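Local coordinates for vacuolar protein sorting-associated protein 29 (Entamoeba histolytica, PDB 5XCJ) that probably serves as a metal-binding subunit of the retromer complex in intracellular protein transport, built on a metallophosphatase fold, at residues I82-G87 with I110-H115; G38-K43 with D64-L69; E159-E164 with C174-F179. The protein carries 1 engineered substitution. One frame throughout, in Å; residues are numbered along the deposited sequence.

Contact 1. Residues I82-G87 with I110-H115; sequences IGLMHG and ILITGH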
loop_
_atom_site.group_PDB
_atom_site.type_symbol
_atom_site.label_atom_id
_atom_site.label_comp_id
_atom_site.label_asym_id
_atom_site.label_seq_id
_atom_site.Cartn_x
_atom_site.Cartn_y
_atom_site.Cartn_z
ATOM N N ILE A 82 -12.070 -2.340 4.458
ATOM C CA ILE A 82 -10.636 -2.423 4.230
ATOM C C ILE A 82 -9.814 -2.267 5.501
ATOM O O ILE A 82 -9.995 -1.324 6.262
ATOM C CB ILE A 82 -10.181 -1.369 3.196
ATOM C CG1 ILE A 82 -10.876 -1.602 1.852
ATOM C CG2 ILE A 82 -8.672 -1.387 3.026
ATOM C CD1 ILE A 82 -10.611 -0.523 0.825
ATOM N N GLY A 83 -8.890 -3.198 5.694
ATOM C CA GLY A 83 -8.012 -3.197 6.845
ATOM C C GLY A 83 -6.631 -2.768 6.404
ATOM O O GLY A 83 -6.117 -3.225 5.391
ATOM N N LEU A 84 -6.041 -1.850 7.152
ATOM C CA LEU A 84 -4.722 -1.345 6.813
ATOM C C LEU A 84 -3.742 -1.332 7.980
ATOM O O LEU A 84 -4.074 -0.859 9.057
ATOM C CB LEU A 84 -4.867 0.065 6.242
ATOM C CG LEU A 84 -3.611 0.895 5.980
ATOM C CD1 LEU A 84 -2.963 0.451 4.681
ATOM C CD2 LEU A 84 -3.950 2.374 5.935
ATOM N N MET A 85 -2.565 -1.886 7.749
ATOM C CA MET A 85 -1.481 -1.877 8.722
ATOM C C MET A 85 -0.144 -2.057 7.998
ATOM O O MET A 85 -0.105 -2.573 6.886
ATOM C CB MET A 85 -1.715 -2.887 9.847
ATOM C CG MET A 85 -1.071 -4.244 9.667
ATOM S SD MET A 85 -1.224 -5.196 11.188
ATOM C CE MET A 85 -1.097 -3.908 12.414
ATOM N N HIS A 86 0.953 -1.649 8.623
ATOM C CA HIS A 86 2.255 -1.753 7.976
ATOM C C HIS A 86 2.664 -3.189 7.653
ATOM O O HIS A 86 3.209 -3.455 6.590
ATOM C CB HIS A 86 3.346 -1.044 8.775
ATOM C CG HIS A 86 4.676 -1.051 8.096
ATOM N ND1 HIS A 86 5.772 -1.708 8.612
ATOM C CD2 HIS A 86 5.086 -0.497 6.935
ATOM C CE1 HIS A 86 6.797 -1.556 7.797
ATOM N NE2 HIS A 86 6.408 -0.823 6.772
ATOM N N GLY A 87 2.347 -4.120 8.543
ATOM C CA GLY A 87 2.675 -5.514 8.331
ATOM C C GLY A 87 3.908 -6.096 9.003
ATOM O O GLY A 87 4.140 -7.292 8.917
ATOM N N ILE A 110 -10.911 -6.781 2.804
ATOM C CA ILE A 110 -9.604 -6.529 2.229
ATOM C C ILE A 110 -8.567 -6.150 3.286
ATOM O O ILE A 110 -8.822 -5.305 4.132
ATOM C CB ILE A 110 -9.669 -5.387 1.194
ATOM C CG1 ILE A 110 -10.657 -5.713 0.075
ATOM C CG2 ILE A 110 -8.294 -5.099 0.617
ATOM C CD1 ILE A 110 -10.775 -4.621 -0.965
ATOM N N LEU A 111 -7.408 -6.791 3.238
ATOM C CA LEU A 111 -6.336 -6.462 4.167
ATOM C C LEU A 111 -5.128 -5.942 3.399
ATOM O O LEU A 111 -4.562 -6.637 2.564
ATOM C CB LEU A 111 -5.941 -7.670 5.020
ATOM C CG LEU A 111 -4.851 -7.396 6.057
ATOM C CD1 LEU A 111 -5.361 -6.456 7.130
ATOM C CD2 LEU A 111 -4.336 -8.688 6.672
ATOM N N ILE A 112 -4.728 -4.719 3.712
ATOM C CA ILE A 112 -3.594 -4.092 3.065
ATOM C C ILE A 112 -2.436 -4.000 4.047
ATOM O O ILE A 112 -2.588 -3.493 5.150
ATOM C CB ILE A 112 -3.936 -2.682 2.553
ATOM C CG1 ILE A 112 -5.125 -2.736 1.588
ATOM C CG2 ILE A 112 -2.729 -2.045 1.897
ATOM C CD1 ILE A 112 -5.509 -1.402 0.997
ATOM N N THR A 113 -1.290 -4.522 3.626
ATOM C CA THR A 113 -0.066 -4.526 4.418
ATOM C C THR A 113 1.160 -4.264 3.535
ATOM O O THR A 113 1.112 -4.454 2.333
ATOM C CB THR A 113 0.132 -5.862 5.168
ATOM O OG1 THR A 113 0.143 -6.950 4.237
ATOM C CG2 THR A 113 -0.969 -6.079 6.186
ATOM N N GLY A 114 2.247 -3.813 4.148
ATOM C CA GLY A 114 3.474 -3.555 3.427
ATOM C C GLY A 114 4.562 -4.432 4.003
ATOM O O GLY A 114 4.424 -5.656 3.977
ATOM N N HIS A 115 5.651 -3.807 4.441
ATOM C CA HIS A 115 6.784 -4.476 5.087
ATOM C C HIS A 115 7.718 -5.306 4.205
ATOM O O HIS A 115 8.929 -5.172 4.277
ATOM C CB HIS A 115 6.316 -5.302 6.284
ATOM C CG HIS A 115 7.438 -5.866 7.093
ATOM N ND1 HIS A 115 8.066 -5.155 8.089
ATOM C CD2 HIS A 115 8.056 -7.068 7.041
ATOM C CE1 HIS A 115 9.021 -5.896 8.622
ATOM N NE2 HIS A 115 9.032 -7.062 8.007
#
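Strands 80-85 and 110-112, joined through helix 96-106, form a beta-alpha-beta unit of the calcineurin-like phosphoesterase fold; residues 82-85 and 110-112 run parallel, their axes 16° apart. Gly83 takes part in two nearly straight backbone hydrogen bonds, its N giving to Ile110 O and its O receiving Ile112 N, each 2.6 Å long. Met85 N continues the ladder to Ile112 O. On the face that carries Ile82, Leu84, Ile110 and Ile112, the Ile112 side chain lies against both Ile82 and Leu84. Ile112 CB rests 3.6 Å from Gly83 O and also meets Leu84 CD1; CG2, anti to the backbone N, packs on Leu84 CD1, while CG1, anti to the carbonyl carbon, leads Ile112 CD1 to Ile82 CG2 at 3.8 Å. Beyond the strands both segments loop into the metal site. His115 is a ligand of the first zinc position, vacant here, and its ring lies about perpendicular to that of His86 (planes at 82°), with His86 CE1 at its edge. His86 NE2 and His115 N are both hydrogen-bonded to Asp8, a ligand of both zinc positions, so the two loops are fixed to one carboxylate. Gly114 N closes the contact on His86 O at 2.6 Å, bent to 144° and approaching from above the carbonyl plane.

Contact 2. Residues G38-K43 with D64-L69; sequences GNLCGK and DEMQGL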
loop_
_atom_site.group_PDB
_atom_site.type_symbol
_atom_site.label_atom_id
_atom_site.label_comp_id
_atom_site.label_asym_id
_atom_site.label_seq_id
_atom_site.Cartn_x
_atom_site.Cartn_y
_atom_site.Cartn_z
ATOM N N GLY A 38 2.576 3.284 5.686
ATOM C CA GLY A 38 3.530 3.821 6.646
ATOM C C GLY A 38 4.945 3.952 6.112
ATOM O O GLY A 38 5.159 3.875 4.910
ATOM N N ASN A 39 5.899 4.108 7.030
ATOM C CA ASN A 39 7.297 4.287 6.688
ATOM C C ASN A 39 7.534 5.489 5.765
ATOM O O ASN A 39 8.122 5.371 4.698
ATOM C CB ASN A 39 7.910 3.003 6.131
ATOM C CG ASN A 39 8.343 2.049 7.231
ATOM O OD1 ASN A 39 8.194 2.348 8.410
ATOM N ND2 ASN A 39 8.873 0.901 6.847
ATOM N N LEU A 40 7.026 6.637 6.194
ATOM C CA LEU A 40 7.181 7.887 5.464
ATOM C C LEU A 40 8.583 8.466 5.613
ATOM O O LEU A 40 9.248 8.247 6.616
ATOM C CB LEU A 40 6.161 8.922 5.944
ATOM C CG LEU A 40 4.690 8.523 5.975
ATOM C CD1 LEU A 40 3.857 9.653 6.555
ATOM C CD2 LEU A 40 4.203 8.157 4.585
ATOM N N CYS A 41 9.044 9.168 4.590
ATOM C CA CYS A 41 10.342 9.816 4.645
ATOM C C CYS A 41 10.315 10.909 5.714
ATOM O O CYS A 41 11.297 11.156 6.404
ATOM C CB CYS A 41 10.729 10.393 3.288
ATOM S SG CYS A 41 11.256 9.161 2.080
ATOM N N GLY A 42 9.157 11.541 5.856
ATOM C CA GLY A 42 8.983 12.621 6.802
ATOM C C GLY A 42 7.749 13.416 6.448
ATOM O O GLY A 42 6.794 12.894 5.879
ATOM N N LYS A 43 7.750 14.692 6.805
ATOM C CA LYS A 43 6.609 15.549 6.516
ATOM C C LYS A 43 6.440 15.781 5.017
ATOM O O LYS A 43 5.334 15.995 4.543
ATOM C CB LYS A 43 6.730 16.877 7.254
ATOM C CG LYS A 43 7.025 18.063 6.357
ATOM C CD LYS A 43 5.761 18.821 6.012
ATOM C CE LYS A 43 6.069 20.262 5.644
ATOM N NZ LYS A 43 4.853 21.116 5.647
ATOM N N ASP A 64 8.377 4.846 11.512
ATOM C CA ASP A 64 7.624 6.091 11.611
ATOM C C ASP A 64 7.671 6.715 13.000
ATOM O O ASP A 64 7.554 6.027 14.008
ATOM C CB ASP A 64 6.172 5.879 11.199
ATOM C CG ASP A 64 5.990 5.874 9.698
ATOM O OD1 ASP A 64 6.805 6.507 8.998
ATOM O OD2 ASP A 64 5.025 5.239 9.229
ATOM N N GLU A 65 7.891 8.020 13.035
ATOM C CA GLU A 65 7.915 8.765 14.282
ATOM C C GLU A 65 6.802 9.816 14.349
ATOM O O GLU A 65 6.688 10.535 15.337
ATOM C CB GLU A 65 9.275 9.409 14.485
ATOM N N MET A 66 5.998 9.913 13.294
ATOM C CA MET A 66 4.921 10.894 13.262
ATOM C C MET A 66 3.900 10.596 14.352
ATOM O O MET A 66 3.464 9.467 14.507
ATOM C CB MET A 66 4.252 10.913 11.884
ATOM C CG MET A 66 2.886 11.577 11.858
ATOM S SD MET A 66 2.332 12.002 10.197
ATOM C CE MET A 66 3.899 12.286 9.380
ATOM N N GLN A 67 3.570 11.622 15.129
ATOM C CA GLN A 67 2.619 11.514 16.231
ATOM C C GLN A 67 1.174 11.318 15.783
ATOM O O GLN A 67 0.753 11.876 14.781
ATOM C CB GLN A 67 2.724 12.734 17.135
ATOM N N GLY A 68 0.426 10.527 16.545
ATOM C CA GLY A 68 -0.966 10.262 16.250
ATOM C C GLY A 68 -1.251 9.179 15.227
ATOM O O GLY A 68 -2.397 8.975 14.851
ATOM N N LEU A 69 -0.221 8.463 14.795
ATOM C CA LEU A 69 -0.409 7.421 13.796
ATOM C C LEU A 69 -0.858 6.113 14.425
ATOM O O LEU A 69 -0.169 5.555 15.263
ATOM C CB LEU A 69 0.896 7.174 13.043
ATOM C CG LEU A 69 1.300 8.178 11.967
ATOM C CD1 LEU A 69 2.410 7.605 11.098
ATOM C CD2 LEU A 69 0.097 8.584 11.131
#
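Two irregular loops meet here, their backbones coming nearest at Asn39 and Asp64, whose CA atoms are 5.3 Å apart; Gly38 has a positive phi of 107°, where a CB would be jammed against the preceding carbonyl O. The Asp64 carboxylate grips two successive amides of 38-43. Asp64 OD2 receives Asn39 N at 2.6 Å, from above the carboxylate plane, and Asp64 OD1 uses its syn lone pair for Leu40 N at 2.8 Å. Both bonds are bent, near 140°. Asp64 OD2 also accepts from Gly61 N, so three amides probably stabilise the buried charge. In this metallophosphatase fold the loop after strand 33-36 supplies Asn39, a ligand of the first zinc position, which is empty here. Asp64 acts from the second shell, holding the backbone of Asn39, while the Asn39 side chain is set by Asn39 OD1 accepting from Phe63 N. The engineered Ala62, at another ligand position of that zinc, lies close by. Farther out, Met66 extends with CG anti to the backbone N, then bends at its thioether (chi3 -30°), bringing Met66 CE against Leu40 CD1 at 3.9 Å. Leu40 CB rests beside Asp64 OD1 at 3.9 Å.

Contact 3. Residues E159-E164 with C174-F179; sequences ELTIYE and CERVDF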
loop_
_atom_site.group_PDB
_atom_site.type_symbol
_atom_site.label_atom_id
_atom_site.label_comp_id
_atom_site.label_asym_id
_atom_site.label_seq_id
_atom_site.Cartn_x
_atom_site.Cartn_y
_atom_site.Cartn_z
ATOM N N GLU A 159 -17.373 -4.833 -6.981
ATOM C CA GLU A 159 -16.426 -5.072 -8.055
ATOM C C GLU A 159 -15.088 -4.451 -7.669
ATOM O O GLU A 159 -15.013 -3.278 -7.338
ATOM C CB GLU A 159 -16.925 -4.471 -9.372
ATOM C CG GLU A 159 -18.357 -4.838 -9.729
ATOM C CD GLU A 159 -18.714 -4.488 -11.161
ATOM O OE1 GLU A 159 -17.796 -4.228 -11.961
ATOM O OE2 GLU A 159 -19.921 -4.472 -11.477
ATOM N N LEU A 160 -14.042 -5.263 -7.685
ATOM C CA LEU A 160 -12.719 -4.785 -7.327
ATOM C C LEU A 160 -11.714 -4.975 -8.451
ATOM O O LEU A 160 -11.550 -6.073 -8.963
ATOM C CB LEU A 160 -12.232 -5.500 -6.066
ATOM C CG LEU A 160 -10.754 -5.397 -5.687
ATOM C CD1 LEU A 160 -10.382 -3.953 -5.405
ATOM C CD2 LEU A 160 -10.461 -6.265 -4.479
ATOM N N THR A 161 -11.048 -3.896 -8.838
ATOM C CA THR A 161 -10.025 -3.965 -9.872
ATOM C C THR A 161 -8.705 -3.419 -9.337
ATOM O O THR A 161 -8.680 -2.348 -8.757
ATOM C CB THR A 161 -10.423 -3.200 -11.145
ATOM O OG1 THR A 161 -11.651 -3.721 -11.661
ATOM C CG2 THR A 161 -9.341 -3.344 -12.194
ATOM N N ILE A 162 -7.633 -4.162 -9.550
ATOM C CA ILE A 162 -6.324 -3.764 -9.072
ATOM C C ILE A 162 -5.364 -3.470 -10.211
ATOM O O ILE A 162 -5.150 -4.303 -11.077
ATOM C CB ILE A 162 -5.684 -4.870 -8.206
ATOM C CG1 ILE A 162 -6.415 -5.008 -6.874
ATOM C CG2 ILE A 162 -4.206 -4.604 -7.999
ATOM C CD1 ILE A 162 -6.776 -6.433 -6.527
ATOM N N TYR A 163 -4.795 -2.273 -10.197
ATOM C CA TYR A 163 -3.820 -1.873 -11.197
ATOM C C TYR A 163 -2.459 -1.881 -10.514
ATOM O O TYR A 163 -2.150 -0.980 -9.740
ATOM C CB TYR A 163 -4.103 -0.465 -11.720
ATOM C CG TYR A 163 -5.391 -0.314 -12.489
ATOM C CD1 TYR A 163 -5.424 -0.520 -13.856
ATOM C CD2 TYR A 163 -6.561 0.060 -11.855
ATOM C CE1 TYR A 163 -6.593 -0.378 -14.571
ATOM C CE2 TYR A 163 -7.740 0.206 -12.561
ATOM C CZ TYR A 163 -7.746 -0.012 -13.920
ATOM O OH TYR A 163 -8.906 0.128 -14.637
ATOM N N GLU A 164 -1.656 -2.895 -10.790
ATOM C CA GLU A 164 -0.331 -3.022 -10.197
ATOM C C GLU A 164 0.732 -2.278 -11.000
ATOM O O GLU A 164 1.084 -2.696 -12.094
ATOM C CB GLU A 164 0.076 -4.492 -10.096
ATOM C CG GLU A 164 -0.966 -5.436 -9.526
ATOM C CD GLU A 164 -0.474 -6.875 -9.514
ATOM O OE1 GLU A 164 0.554 -7.149 -10.150
ATOM O OE2 GLU A 164 -1.110 -7.724 -8.868
ATOM N N CYS A 174 2.458 -2.142 -16.005
ATOM C CA CYS A 174 1.198 -2.204 -15.278
ATOM C C CYS A 174 0.410 -3.475 -15.595
ATOM O O CYS A 174 0.318 -3.879 -16.744
ATOM C CB CYS A 174 0.345 -0.975 -15.569
ATOM S SG CYS A 174 -1.248 -0.938 -14.721
ATOM N N GLU A 175 -0.147 -4.089 -14.559
ATOM C CA GLU A 175 -0.955 -5.298 -14.696
ATOM C C GLU A 175 -2.318 -5.084 -14.049
ATOM O O GLU A 175 -2.415 -4.480 -12.990
ATOM C CB GLU A 175 -0.254 -6.505 -14.074
ATOM C CG GLU A 175 -1.049 -7.792 -14.209
ATOM C CD GLU A 175 -0.224 -9.038 -14.028
ATOM O OE1 GLU A 175 0.938 -8.938 -13.596
ATOM O OE2 GLU A 175 -0.753 -10.127 -14.312
ATOM N N ARG A 176 -3.360 -5.596 -14.690
ATOM C CA ARG A 176 -4.722 -5.453 -14.200
ATOM C C ARG A 176 -5.250 -6.769 -13.660
ATOM O O ARG A 176 -5.171 -7.797 -14.323
ATOM C CB ARG A 176 -5.642 -4.968 -15.325
ATOM C CG ARG A 176 -6.997 -4.454 -14.866
ATOM C CD ARG A 176 -7.879 -4.100 -16.052
ATOM N NE ARG A 176 -9.157 -3.518 -15.663
ATOM C CZ ARG A 176 -10.338 -4.053 -15.954
ATOM N NH1 ARG A 176 -10.396 -5.202 -16.608
ATOM N NH2 ARG A 176 -11.453 -3.472 -15.559
ATOM N N VAL A 177 -5.776 -6.724 -12.444
ATOM C CA VAL A 177 -6.341 -7.896 -11.799
ATOM C C VAL A 177 -7.804 -7.602 -11.519
ATOM O O VAL A 177 -8.130 -6.591 -10.915
ATOM C CB VAL A 177 -5.611 -8.234 -10.488
ATOM C CG1 VAL A 177 -6.165 -9.515 -9.890
ATOM C CG2 VAL A 177 -4.118 -8.358 -10.733
ATOM N N ASP A 178 -8.680 -8.487 -11.970
ATOM C CA ASP A 178 -10.114 -8.310 -11.795
ATOM C C ASP A 178 -10.740 -9.286 -10.804
ATOM O O ASP A 178 -10.497 -10.482 -10.870
ATOM C CB ASP A 178 -10.828 -8.426 -13.143
ATOM C CG ASP A 178 -10.301 -7.449 -14.170
ATOM O OD1 ASP A 178 -10.196 -6.251 -13.858
ATOM O OD2 ASP A 178 -9.984 -7.886 -15.288
ATOM N N PHE A 179 -11.552 -8.756 -9.898
ATOM C CA PHE A 179 -12.238 -9.556 -8.891
ATOM C C PHE A 179 -13.695 -9.130 -8.772
ATOM O O PHE A 179 -14.013 -7.951 -8.883
ATOM C CB PHE A 179 -11.562 -9.415 -7.531
ATOM C CG PHE A 179 -10.251 -10.127 -7.425
ATOM C CD1 PHE A 179 -10.176 -11.492 -7.603
ATOM C CD2 PHE A 179 -9.094 -9.429 -7.135
ATOM C CE1 PHE A 179 -8.971 -12.147 -7.503
ATOM C CE2 PHE A 179 -7.886 -10.079 -7.038
ATOM C CZ PHE A 179 -7.823 -11.440 -7.223
HETATM O O HOH W 1 0.736 -9.563 -10.560
#
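Ile162, Val177, Leu160 and Phe179 form the apolar centre of this antiparallel beta hairpin, all on one face of the sheet. Ile162 and Val177 are a hydrogen-bonded pair with their CB atoms 4.1 Å apart. The Ile162 chain reaches obliquely over to the next pair, where Ile162 CD1 meets the Phe179 ring in its plane, at the CD2-CE2 edge, 3.8 Å from Phe179 CD2. Six backbone hydrogen bonds, two for each of the pairs Leu160-Phe179, Ile162-Val177 and Glu164-Glu175, tie the strands together.

On the same face, toward the hairpin turn, the extended Glu164 side chain lays OE2 against Val177 CG2, while Glu164 OE1 comes within 3.9 Å of Glu175 OE1. One water donates to both of these oxygens, 2.5 Å from Glu164 OE1 and 3.1 Å from Glu175 OE1, and probably eases the repulsion between the two carboxylates. Glu164 OE2 has its own partner in Thr121 OG1.

The other face is polar. Arg176, extended from CG to NE, runs alongside the Tyr163 ring with the two planes 52° apart, and Thr161 CG2 sits 3.5 Å from Arg176 NE. Asp178 OD1 lies above the guanidinium face, 3.0 Å from Arg176 NH1, in a salt bridge made by charge alone. Tyr163 OH is hydrogen-bonded to Glu154.

Strand 171-179 is outermost in its sheet; strand 159-168 pairs on its other side with strand 149-156, and the apolar face packs on strands 120-124 and 127-131 of the second sheet.

Along the chain the contacts come in series: contact 2, then contact 1, then contact 3. Contacts 1 and 2 have centres about 16 Å apart but meet at the metal site, where the side chains of His86 and Asn39 touch; each brings one ligand of the first zinc position, on loops that follow strands of different sheets. Contact 3 belongs to the outer part of the six-strand sheet, and contact 1 to the five-strand sheet facing it. Their centres are about 17 Å apart, and Ile110 and Leu160 touch across the interface. Contacts 2 and 3 lie on opposite sides of the chain's centre, about 28 Å between centres, leaving the hairpin away from the metal site.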